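Local structure of D-glucosaminate-6-phosphate ammonia lyase (Salmonella typhimurium, 7LCE) at residues E56-Y61 / V252-A257; R60-E65 / E194-W199. The protein is a pyridoxal-phosphate-carrying enzyme of the selenocysteine synthase-like family, within the aminotransferase clan. All blocks are in the same frame, centred on the assembly; numbering follows the deposited sequence.

Interaction 1 (E56-Y61 / V252-A257)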
# COMPACT_ATOMS: atom_id res chain seq x y z
N GLU A 56 31.35 7.05 37.81
CA GLU A 56 32.40 7.99 38.18
C GLU A 56 33.75 7.29 38.27
O GLU A 56 34.75 7.79 37.74
CB GLU A 56 32.05 8.64 39.53
CG GLU A 56 33.14 9.52 40.13
CD GLU A 56 32.79 10.02 41.52
OE1 GLU A 56 31.67 9.72 42.00
OE2 GLU A 56 33.62 10.71 42.15
N LEU A 57 33.79 6.12 38.92
CA LEU A 57 35.07 5.45 39.11
C LEU A 57 35.64 4.95 37.80
O LEU A 57 36.84 5.10 37.54
CB LEU A 57 34.92 4.30 40.11
CG LEU A 57 34.50 4.70 41.52
CD1 LEU A 57 34.32 3.47 42.42
CD2 LEU A 57 35.52 5.66 42.10
N VAL A 58 34.79 4.39 36.93
CA VAL A 58 35.27 3.92 35.63
C VAL A 58 35.78 5.08 34.79
O VAL A 58 36.81 4.96 34.11
CB VAL A 58 34.15 3.14 34.91
CG1 VAL A 58 34.53 2.87 33.47
CG2 VAL A 58 33.87 1.83 35.64
N SER A 59 35.09 6.21 34.84
CA SER A 59 35.48 7.36 34.03
C SER A 59 36.84 7.92 34.41
O SER A 59 37.49 8.56 33.57
CB SER A 59 34.41 8.45 34.13
OG SER A 59 33.16 7.96 33.67
N ARG A 60 37.29 7.70 35.65
CA ARG A 60 38.62 8.17 36.04
C ARG A 60 39.71 7.51 35.22
O ARG A 60 40.76 8.12 34.97
CB ARG A 60 38.85 7.94 37.53
CG ARG A 60 37.93 8.77 38.42
CD ARG A 60 38.17 8.50 39.89
NE ARG A 60 37.16 9.16 40.72
CZ ARG A 60 37.07 9.05 42.03
NH1 ARG A 60 37.93 8.31 42.72
NH2 ARG A 60 36.10 9.69 42.68
N TYR A 61 39.49 6.27 34.78
CA TYR A 61 40.50 5.57 33.99
C TYR A 61 40.43 5.94 32.52
O TYR A 61 41.44 5.88 31.82
CB TYR A 61 40.35 4.06 34.16
CG TYR A 61 40.40 3.58 35.59
CD1 TYR A 61 41.62 3.36 36.23
CD2 TYR A 61 39.24 3.35 36.31
CE1 TYR A 61 41.67 2.92 37.54
CE2 TYR A 61 39.27 2.91 37.62
CZ TYR A 61 40.49 2.70 38.23
OH TYR A 61 40.54 2.26 39.53
N VAL A 252 31.02 -4.10 40.91
CA VAL A 252 32.16 -3.84 41.79
C VAL A 252 33.40 -4.56 41.28
O VAL A 252 34.52 -4.03 41.35
CB VAL A 252 31.81 -4.26 43.23
CG1 VAL A 252 33.03 -4.13 44.14
CG2 VAL A 252 30.66 -3.43 43.76
N GLY A 253 33.23 -5.78 40.75
CA GLY A 253 34.36 -6.53 40.25
C GLY A 253 35.10 -5.81 39.14
O GLY A 253 36.33 -5.82 39.09
N LEU A 254 34.36 -5.18 38.23
CA LEU A 254 35.00 -4.44 37.14
C LEU A 254 35.83 -3.28 37.67
O LEU A 254 36.94 -3.03 37.20
CB LEU A 254 33.94 -3.93 36.16
CG LEU A 254 34.45 -2.96 35.09
CD1 LEU A 254 35.48 -3.62 34.19
CD2 LEU A 254 33.29 -2.39 34.28
N VAL A 255 35.30 -2.54 38.65
CA VAL A 255 36.02 -1.40 39.20
C VAL A 255 37.31 -1.86 39.88
O VAL A 255 38.38 -1.26 39.68
CB VAL A 255 35.12 -0.60 40.16
CG1 VAL A 255 35.90 0.56 40.76
CG2 VAL A 255 33.88 -0.12 39.43
N TYR A 256 37.23 -2.93 40.67
CA TYR A 256 38.43 -3.43 41.33
C TYR A 256 39.38 -4.09 40.34
O TYR A 256 40.60 -4.11 40.57
CB TYR A 256 38.06 -4.39 42.46
CG TYR A 256 37.78 -3.68 43.76
CD1 TYR A 256 36.57 -3.03 43.98
CD2 TYR A 256 38.73 -3.65 44.77
CE1 TYR A 256 36.32 -2.37 45.17
CE2 TYR A 256 38.49 -3.00 45.97
CZ TYR A 256 37.28 -2.36 46.16
OH TYR A 256 37.05 -1.71 47.35
N ALA A 257 38.86 -4.62 39.24
CA ALA A 257 39.73 -5.15 38.20
C ALA A 257 40.44 -4.03 37.45
O ALA A 257 41.58 -4.21 37.01
CB ALA A 257 38.94 -6.02 37.22
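Val58 and Val255 mark the nearest point of two helical segments, 56-61 and 252-257, their CA atoms 6.5 Å apart. The axes of the segments approach to 10.0 Å and run in roughly the same direction, 29° from parallel. Val255 meets Leu57, Val58 and the end of Tyr61. Its CG1 lies anti to its own backbone N (chi1 178°) and meets CD1 of Leu57 at 3.7 Å. The Leu57 and Val255 side chains cross at about a right angle, with Val255 CG1 against both CB and CD1 of the leucine. The other methyl, Val255 CG2, faces Val58 CG2 at 4.3 Å. Leu254 joins more loosely, its CD2 standing 4.5 Å from Val58 CG2. These helices belong to the large domain of the fold-type-I architecture, built round a seven-stranded mixed sheet; Val58 and Leu254 both also rest on Ile69 of its edge strand 66-70. At the C-terminal end of segment 56-61, Tyr61 OH comes within 4.1 Å of Val255 O without bonding to it; its hydrogen bond is with Glu259 OE1, one turn beyond Val255. A bound calcium ion lies about 4 Å from the nearest side-chain atom of Val255, a neighbour and not a ligand. Within helix 47-62, Arg60 NH2 forms a salt bridge to Glu56 OE2 at 2.7 Å, meeting the oxygen from above the carboxylate plane, and Leu57 CD2 lies against one face of the Arg60 guanidinium, toward its rim. Leu57 also packs on Leu9 of a second subunit.

Interaction 2 (R60-E65 / E194-W199)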
# COMPACT_ATOMS: atom_id res chain seq x y z
N ARG A 60 37.29 7.70 35.65
CA ARG A 60 38.62 8.17 36.04
C ARG A 60 39.71 7.51 35.22
O ARG A 60 40.76 8.12 34.97
CB ARG A 60 38.85 7.94 37.53
CG ARG A 60 37.93 8.77 38.42
CD ARG A 60 38.17 8.50 39.89
NE ARG A 60 37.16 9.16 40.72
CZ ARG A 60 37.07 9.05 42.03
NH1 ARG A 60 37.93 8.31 42.72
NH2 ARG A 60 36.10 9.69 42.68
N TYR A 61 39.49 6.27 34.78
CA TYR A 61 40.50 5.57 33.99
C TYR A 61 40.43 5.94 32.52
O TYR A 61 41.44 5.88 31.82
CB TYR A 61 40.35 4.06 34.16
CG TYR A 61 40.40 3.58 35.59
CD1 TYR A 61 41.62 3.36 36.23
CD2 TYR A 61 39.24 3.35 36.31
CE1 TYR A 61 41.67 2.92 37.54
CE2 TYR A 61 39.27 2.91 37.62
CZ TYR A 61 40.49 2.70 38.23
OH TYR A 61 40.54 2.26 39.53
N THR A 62 39.25 6.33 32.03
CA THR A 62 39.07 6.66 30.62
C THR A 62 39.15 8.15 30.33
O THR A 62 39.40 8.53 29.18
CB THR A 62 37.72 6.14 30.11
OG1 THR A 62 36.66 6.94 30.66
CG2 THR A 62 37.52 4.69 30.52
N GLY A 63 38.92 9.00 31.33
CA GLY A 63 38.95 10.43 31.12
C GLY A 63 37.69 11.02 30.53
O GLY A 63 37.68 12.21 30.19
N ALA A 64 36.62 10.24 30.41
CA ALA A 64 35.37 10.73 29.85
C ALA A 64 34.53 11.40 30.94
O ALA A 64 34.88 11.40 32.12
CB ALA A 64 34.59 9.59 29.20
N GLU A 65 33.41 11.98 30.53
CA GLU A 65 32.56 12.69 31.48
C GLU A 65 31.81 11.72 32.39
O GLU A 65 31.75 11.93 33.61
CB GLU A 65 31.58 13.60 30.73
CG GLU A 65 32.28 14.59 29.80
CD GLU A 65 31.30 15.42 29.00
OE1 GLU A 65 30.12 15.03 28.90
OE2 GLU A 65 31.72 16.47 28.45
N GLU A 194 42.84 -2.24 24.94
CA GLU A 194 43.32 -1.90 26.27
C GLU A 194 43.56 -0.41 26.44
O GLU A 194 43.78 0.05 27.57
CB GLU A 194 44.61 -2.66 26.59
CG GLU A 194 44.43 -4.17 26.68
CD GLU A 194 45.74 -4.90 26.92
OE1 GLU A 194 46.80 -4.37 26.52
OE2 GLU A 194 45.71 -5.99 27.52
N ASP A 195 43.52 0.36 25.35
CA ASP A 195 43.66 1.81 25.43
C ASP A 195 42.36 2.40 25.97
O ASP A 195 41.35 2.46 25.27
CB ASP A 195 43.99 2.37 24.05
CG ASP A 195 44.29 3.86 24.08
OD1 ASP A 195 44.31 4.45 25.18
OD2 ASP A 195 44.52 4.44 22.99
N LEU A 196 42.39 2.82 27.24
CA LEU A 196 41.19 3.32 27.89
C LEU A 196 40.89 4.77 27.53
O LEU A 196 39.72 5.17 27.48
CB LEU A 196 41.32 3.18 29.41
CG LEU A 196 41.13 1.76 29.96
CD1 LEU A 196 41.77 1.64 31.33
CD2 LEU A 196 39.66 1.43 30.03
N ARG A 197 41.93 5.57 27.26
CA ARG A 197 41.76 7.00 27.06
C ARG A 197 41.80 7.42 25.59
O ARG A 197 41.24 8.47 25.25
CB ARG A 197 42.85 7.77 27.82
CG ARG A 197 42.93 7.43 29.30
CD ARG A 197 44.03 8.20 29.99
NE ARG A 197 44.03 7.96 31.43
CZ ARG A 197 43.30 8.64 32.31
NH1 ARG A 197 42.48 9.60 31.92
NH2 ARG A 197 43.39 8.33 33.60
N GLY A 198 42.44 6.63 24.73
CA GLY A 198 42.67 7.07 23.36
C GLY A 198 41.39 7.30 22.58
O GLY A 198 41.31 8.22 21.76
N TRP A 199 40.39 6.46 22.80
CA TRP A 199 39.17 6.54 22.01
C TRP A 199 38.24 7.65 22.49
O TRP A 199 37.55 8.27 21.67
CB TRP A 199 38.46 5.19 22.01
CG TRP A 199 39.32 4.16 21.35
CD1 TRP A 199 40.04 3.18 21.96
CD2 TRP A 199 39.59 4.06 19.95
NE1 TRP A 199 40.73 2.45 21.01
CE2 TRP A 199 40.48 2.98 19.77
CE3 TRP A 199 39.17 4.77 18.82
CZ2 TRP A 199 40.94 2.59 18.52
CZ3 TRP A 199 39.63 4.38 17.58
CH2 TRP A 199 40.51 3.30 17.44
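Arg197 lies beside the end of helix 47-62, its CA 4.5 Å from that of Thr62, and its side chain runs over the last carbonyls of the helix. CB is nearest Thr62 O. CG comes 3.3 Å from Tyr61 O and a little farther from Thr62 O. The chain is extended from CG to NE, with CD passing the Tyr61 carbonyl; the turn at the last torsion (chi4 -86°) then brings CZ round over it. Tyr61 O sits 3.3 Å above the guanidinium plane, over its centre; its angle to NE is too poor for a hydrogen bond. Arg197 NH1 lies obliquely by Gly63, 3.7 Å from Gly63 N. Arg197 NH2 makes a weak, bent bond to Arg60 O (3.0 Å, 123° at the hydrogen). The preceding residue, Leu196, supplies the apolar half: CD1 meets Tyr61 CB at 4.0 Å and CD2 meets Thr62 CG2 at 3.9 Å, and its carbonyl O touches Thr62 CB. Thr62 turns its OG1 to other partners, chiefly Thr224 OG1 on strand 221-225. Segment 194-199 is itself shaped by Asp195, whose OD1 caps the turn leading into helix 198-201 by accepting from Gly198 N at 2.9 Å and, weakly, from Arg197 N. Segment 60-65 leaves the helix at Gly63, with its positive phi of 81°. A cationic group placed over carbonyls at the C-terminal end of a helix should interact favourably with the helix dipole, so the attraction in this surface contact is probably more electrostatic than directional, with one weak hydrogen bond.

Following the chain from the N terminus, helix 47-62 is the common start of both contacts, which share Arg60 and Tyr61. Interaction 2 closes first: after five strands of the central sheet, from 66-70 to 186-189, the chain returns at 194-199 to the end of that helix. It then adds strands 206-210 and 221-225, passing Lys213, the residue modified with pyridoxal phosphate, before helix 248-262 closes interaction 1. The loop of interaction 2 is thus nested almost entirely inside that of interaction 1. Centred about 11 Å apart, they tie one helix to the loop before helix 198-201 and to helix 248-262.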